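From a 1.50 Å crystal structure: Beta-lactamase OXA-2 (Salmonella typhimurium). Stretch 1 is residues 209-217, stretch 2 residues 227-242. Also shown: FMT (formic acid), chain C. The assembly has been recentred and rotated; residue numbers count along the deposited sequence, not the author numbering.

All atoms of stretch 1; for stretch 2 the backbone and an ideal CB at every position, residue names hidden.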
# COMPACT_ATOMS: atom_id res chain seq x y z
N SER A 209 4.36 12.38 6.96
CA SER A 209 3.49 12.47 5.79
C SER A 209 3.09 13.90 5.45
O SER A 209 2.99 14.76 6.32
CB SER A 209 2.24 11.63 6.01
OG SER A 209 2.59 10.26 6.11
N VAL A 210 2.88 14.12 4.16
CA VAL A 210 2.48 15.44 3.68
C VAL A 210 1.07 15.30 3.10
O VAL A 210 0.88 14.67 2.06
CB VAL A 210 3.44 15.94 2.58
CG1 VAL A 210 3.06 17.35 2.14
CG2 VAL A 210 4.87 15.91 3.10
N PHE A 211 0.09 15.89 3.78
CA PHE A 211 -1.30 15.81 3.34
C PHE A 211 -1.66 16.95 2.41
O PHE A 211 -1.13 18.05 2.52
CB PHE A 211 -2.24 15.85 4.54
CG PHE A 211 -2.02 14.74 5.51
CD1 PHE A 211 -1.01 14.82 6.46
CD2 PHE A 211 -2.80 13.59 5.45
CE1 PHE A 211 -0.78 13.77 7.35
CE2 PHE A 211 -2.58 12.53 6.32
CZ PHE A 211 -1.56 12.62 7.27
N PHE A 212 -2.57 16.68 1.48
CA PHE A 212 -3.02 17.71 0.56
C PHE A 212 -4.48 17.56 0.21
O PHE A 212 -5.04 16.45 0.24
CB PHE A 212 -2.20 17.71 -0.74
CG PHE A 212 -2.34 16.45 -1.55
CD1 PHE A 212 -1.45 15.40 -1.38
CD2 PHE A 212 -3.38 16.31 -2.47
CE1 PHE A 212 -1.58 14.23 -2.12
CE2 PHE A 212 -3.52 15.14 -3.22
CZ PHE A 212 -2.61 14.09 -3.04
N ALA A 213 -5.11 18.68 -0.09
CA ALA A 213 -6.51 18.70 -0.48
C ALA A 213 -6.68 19.89 -1.41
O ALA A 213 -6.55 21.04 -0.99
CB ALA A 213 -7.42 18.83 0.74
N LEU A 214 -6.93 19.59 -2.68
CA LEU A 214 -7.12 20.62 -3.68
C LEU A 214 -8.44 20.48 -4.39
O LEU A 214 -8.92 19.37 -4.60
CB LEU A 214 -6.01 20.56 -4.75
CG LEU A 214 -6.23 21.33 -6.07
CD1 LEU A 214 -4.89 21.76 -6.63
CD2 LEU A 214 -6.98 20.46 -7.10
N ASN A 215 -9.06 21.61 -4.72
CA ASN A 215 -10.26 21.57 -5.54
C ASN A 215 -10.17 22.75 -6.48
O ASN A 215 -9.56 23.78 -6.16
CB ASN A 215 -11.59 21.51 -4.74
CG ASN A 215 -11.88 22.75 -3.92
OD1 ASN A 215 -11.98 23.87 -4.44
ND2 ASN A 215 -12.06 22.55 -2.62
N ILE A 216 -10.70 22.57 -7.68
CA ILE A 216 -10.69 23.60 -8.70
C ILE A 216 -11.99 23.57 -9.47
O ILE A 216 -12.66 22.54 -9.54
CB ILE A 216 -9.56 23.39 -9.75
CG1 ILE A 216 -9.63 21.97 -10.33
CG2 ILE A 216 -8.20 23.66 -9.11
CD1 ILE A 216 -8.72 21.75 -11.52
N ASP A 217 -12.36 24.71 -10.05
CA ASP A 217 -13.56 24.74 -10.86
C ASP A 217 -13.17 24.08 -12.18
O ASP A 217 -11.99 24.10 -12.55
CB ASP A 217 -14.02 26.18 -11.11
CG ASP A 217 -14.37 26.90 -9.83
OD1 ASP A 217 -14.88 26.24 -8.91
OD2 ASP A 217 -14.15 28.13 -9.76
N UNK A 227 -5.63 18.85 -14.62
CA UNK A 227 -5.09 19.92 -13.80
C UNK A 227 -5.05 19.61 -12.31
O UNK A 227 -4.25 20.18 -11.58
CB UNK A 227 -5.91 21.19 -14.03
N UNK A 228 -5.93 18.72 -11.87
CA UNK A 228 -5.98 18.36 -10.46
C UNK A 228 -4.63 17.82 -10.00
O UNK A 228 -4.02 18.35 -9.08
CB UNK A 228 -7.08 17.33 -10.21
N UNK A 229 -4.16 16.77 -10.66
CA UNK A 229 -2.87 16.20 -10.31
C UNK A 229 -1.69 17.08 -10.72
O UNK A 229 -0.68 17.15 -10.02
CB UNK A 229 -2.73 14.82 -10.96
N UNK A 230 -1.82 17.78 -11.85
CA UNK A 230 -0.74 18.63 -12.31
C UNK A 230 -0.37 19.71 -11.30
O UNK A 230 0.80 19.92 -10.99
CB UNK A 230 -1.12 19.28 -13.64
N UNK A 231 -1.38 20.40 -10.77
CA UNK A 231 -1.14 21.46 -9.80
C UNK A 231 -0.58 20.91 -8.49
O UNK A 231 0.41 21.41 -7.97
CB UNK A 231 -2.43 22.23 -9.53
N UNK A 232 -1.21 19.87 -7.95
CA UNK A 232 -0.74 19.29 -6.70
C UNK A 232 0.68 18.76 -6.81
O UNK A 232 1.52 19.01 -5.95
CB UNK A 232 -1.68 18.17 -6.26
N UNK A 233 0.96 18.01 -7.88
CA UNK A 233 2.30 17.46 -8.05
C UNK A 233 3.36 18.55 -8.17
O UNK A 233 4.45 18.41 -7.62
CB UNK A 233 2.34 16.56 -9.29
N UNK A 234 3.03 19.63 -8.87
CA UNK A 234 3.98 20.73 -9.03
C UNK A 234 4.29 21.33 -7.66
O UNK A 234 5.45 21.59 -7.33
CB UNK A 234 3.43 21.80 -9.98
N UNK A 235 3.25 21.54 -6.86
CA UNK A 235 3.43 22.10 -5.53
C UNK A 235 4.19 21.14 -4.62
O UNK A 235 5.12 21.54 -3.92
CB UNK A 235 2.07 22.45 -4.91
N UNK A 236 3.81 19.86 -4.63
CA UNK A 236 4.50 18.88 -3.80
C UNK A 236 5.98 18.81 -4.16
O UNK A 236 6.84 18.73 -3.29
CB UNK A 236 3.85 17.50 -3.95
N UNK A 237 6.28 18.84 -5.46
CA UNK A 237 7.67 18.80 -5.88
C UNK A 237 8.42 20.04 -5.39
O UNK A 237 9.58 19.94 -4.98
CB UNK A 237 7.76 18.69 -7.40
N UNK A 238 7.76 21.20 -5.40
CA UNK A 238 8.40 22.44 -4.97
C UNK A 238 8.82 22.41 -3.50
O UNK A 238 9.73 23.13 -3.10
CB UNK A 238 7.45 23.62 -5.21
N UNK A 239 8.15 21.59 -2.69
CA UNK A 239 8.53 21.48 -1.28
C UNK A 239 9.16 20.12 -1.00
O UNK A 239 9.18 19.64 0.13
CB UNK A 239 7.31 21.70 -0.38
N UNK A 240 9.68 19.51 -2.06
CA UNK A 240 10.35 18.22 -1.98
C UNK A 240 9.52 17.13 -1.32
O UNK A 240 10.03 16.32 -0.54
CB UNK A 240 11.67 18.38 -1.22
N UNK A 241 8.22 17.10 -1.63
CA UNK A 241 7.31 16.10 -1.09
C UNK A 241 7.07 15.01 -2.13
O UNK A 241 6.35 14.04 -1.89
CB UNK A 241 5.99 16.74 -0.66
N UNK A 242 7.67 15.19 -3.30
CA UNK A 242 7.60 14.22 -4.39
C UNK A 242 8.95 14.29 -5.10
O UNK A 242 9.56 15.36 -5.16
CB UNK A 242 6.44 14.50 -5.34
C FMT C . -13.33 11.61 -10.58
O1 FMT C . -12.46 12.37 -11.56
O2 FMT C . -12.61 10.37 -10.02

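The strand offers an apolar row, Val210, Phe212, Leu214 and Ile216, against a helix running at 135° to it, with axes 8.9 Å apart at closest approach. No polar side chain of the strand points this way, so facing positions should favour carbon.

At 227 CA-to-CB points toward the strand, the ideal CB 3.8 Å from Ile216 CD1; an aliphatic residue or aliphatic stem would suit. Lys227 makes that contact with CB while its end leads away.

At 228 the bond points sideways, the ideal CB 4.4 Å from Leu214 CD2, allowing a long chain that skirts the strand and leaves. Arg228 CG is 4.0 Å from Ile216 CD1, and Arg228 NH1 donates to formic acid O1 at 2.6 Å.

Position 229 points away and 230 is out of reach, so stretch 1 constrains neither; they are Glu229 and Ala230.

At 231 the bond points toward the strand, the ideal CB 3.8 Å from Leu214 CD1. Leucine, isoleucine, valine or methionine would fit. Ile231 sets CG2 3.6 Å from Leu214 CD1, and its CD1 reaches 4.3 Å from Ile216 CG2.

Position 232 also faces the strand. With the ideal CB 4.5 Å from Phe212 CD2 and 4.8 Å from Leu214 CD1, a compact branched residue could touch both. In Val232, CG2 lies 3.7 Å from Leu214 CD1 and CG1 sits over a face of the Phe212 ring, 3.8 Å from its centroid and 17° off the normal, a CH-pi contact.

Positions 233 and 234 are out of reach, leaving polar or small residues possible. Arg233 NE forms a salt bridge with Glu229 OE1 at 2.8 Å; the other is Ala234.

At 235 the bond points toward the strand, but no strand atom lies within 5.5 Å of the ideal CB, so various apolar chains could fit without contact. Ile235 CD1 comes no nearer than 5.6 Å, to Leu214 CD1.

Position 236 likewise points in across a gap, which favours a longer apolar chain. Leu236 spans it, placing CD2 4.0 Å from Val210 CG1 and CD1 4.1 Å from Phe212 CD1.

Stretch 1 sets no limit at 237 and 238: Arg237, and Ser238, whose OG donates to Ile235 O at 2.6 Å.

Position 239 leaves helical phi/psi yet points inward across a gap that a longer apolar chain could bridge; Ile239 CD1 lies 4.3 Å from Val210 CG1.

At 240 the positive phi, 54°, would suit glycine or asparagine, but the residue is Glu240.

At 241 the ideal CB is already 4.0 Å from Val210 CG2, so a small residue suffices: Ala241. Position 242, unconstrained by stretch 1, is Leu242.

Stretch 2 (227-242) KREAIVRAILRSIEAL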
# COMPACT_ATOMS: atom_id res chain seq x y z
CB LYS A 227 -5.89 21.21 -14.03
CG LYS A 227 -5.93 21.65 -15.48
CD LYS A 227 -6.79 22.88 -15.64
CE LYS A 227 -6.83 23.33 -17.09
NZ LYS A 227 -7.56 24.62 -17.23
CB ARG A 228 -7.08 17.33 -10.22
CG ARG A 228 -8.48 17.86 -10.54
CD ARG A 228 -9.52 16.76 -10.44
NE ARG A 228 -9.23 15.66 -11.35
CZ ARG A 228 -9.98 14.57 -11.48
NH1 ARG A 228 -11.08 14.43 -10.74
NH2 ARG A 228 -9.63 13.62 -12.33
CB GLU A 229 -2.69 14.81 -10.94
CG GLU A 229 -3.43 13.70 -10.21
CD GLU A 229 -2.91 12.31 -10.57
OE1 GLU A 229 -1.68 12.15 -10.72
OE2 GLU A 229 -3.74 11.38 -10.69
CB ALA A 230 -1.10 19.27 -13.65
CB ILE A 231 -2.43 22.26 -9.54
CG1 ILE A 231 -2.87 22.94 -10.84
CG2 ILE A 231 -2.19 23.30 -8.44
CD1 ILE A 231 -4.27 23.54 -10.79
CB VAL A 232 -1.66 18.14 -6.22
CG1 VAL A 232 -1.06 17.50 -4.97
CG2 VAL A 232 -3.05 18.68 -5.93
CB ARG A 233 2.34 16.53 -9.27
CG ARG A 233 1.60 15.21 -9.05
CD ARG A 233 1.63 14.36 -10.31
NE ARG A 233 0.92 13.09 -10.15
CZ ARG A 233 1.47 11.99 -9.64
NH1 ARG A 233 2.74 11.98 -9.26
NH2 ARG A 233 0.73 10.88 -9.52
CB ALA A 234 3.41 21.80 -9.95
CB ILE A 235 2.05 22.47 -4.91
CG1 ILE A 235 1.45 23.64 -5.70
CG2 ILE A 235 2.21 22.83 -3.43
CD1 ILE A 235 0.06 24.06 -5.25
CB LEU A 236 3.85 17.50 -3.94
CG LEU A 236 2.45 17.36 -3.32
CD1 LEU A 236 1.97 15.92 -3.49
CD2 LEU A 236 2.50 17.73 -1.84
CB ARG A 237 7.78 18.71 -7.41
CG ARG A 237 7.39 17.36 -8.01
CD ARG A 237 7.85 17.24 -9.46
NE ARG A 237 7.23 18.23 -10.33
CZ ARG A 237 6.03 18.10 -10.90
NH1 ARG A 237 5.31 17.00 -10.69
NH2 ARG A 237 5.55 19.07 -11.67
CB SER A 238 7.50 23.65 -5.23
OG SER A 238 6.45 23.76 -4.28
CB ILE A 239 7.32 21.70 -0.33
CG1 ILE A 239 6.26 20.62 -0.55
CG2 ILE A 239 6.72 23.08 -0.57
CD1 ILE A 239 5.11 20.70 0.45
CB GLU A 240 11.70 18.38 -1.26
CG GLU A 240 12.68 19.26 -2.01
CD GLU A 240 14.02 19.41 -1.30
OE1 GLU A 240 14.58 18.38 -0.86
OE2 GLU A 240 14.51 20.55 -1.18
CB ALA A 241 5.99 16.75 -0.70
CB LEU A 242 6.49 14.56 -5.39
CG LEU A 242 5.08 14.00 -5.12
CD1 LEU A 242 4.17 14.42 -6.27
CD2 LEU A 242 5.13 12.48 -5.01
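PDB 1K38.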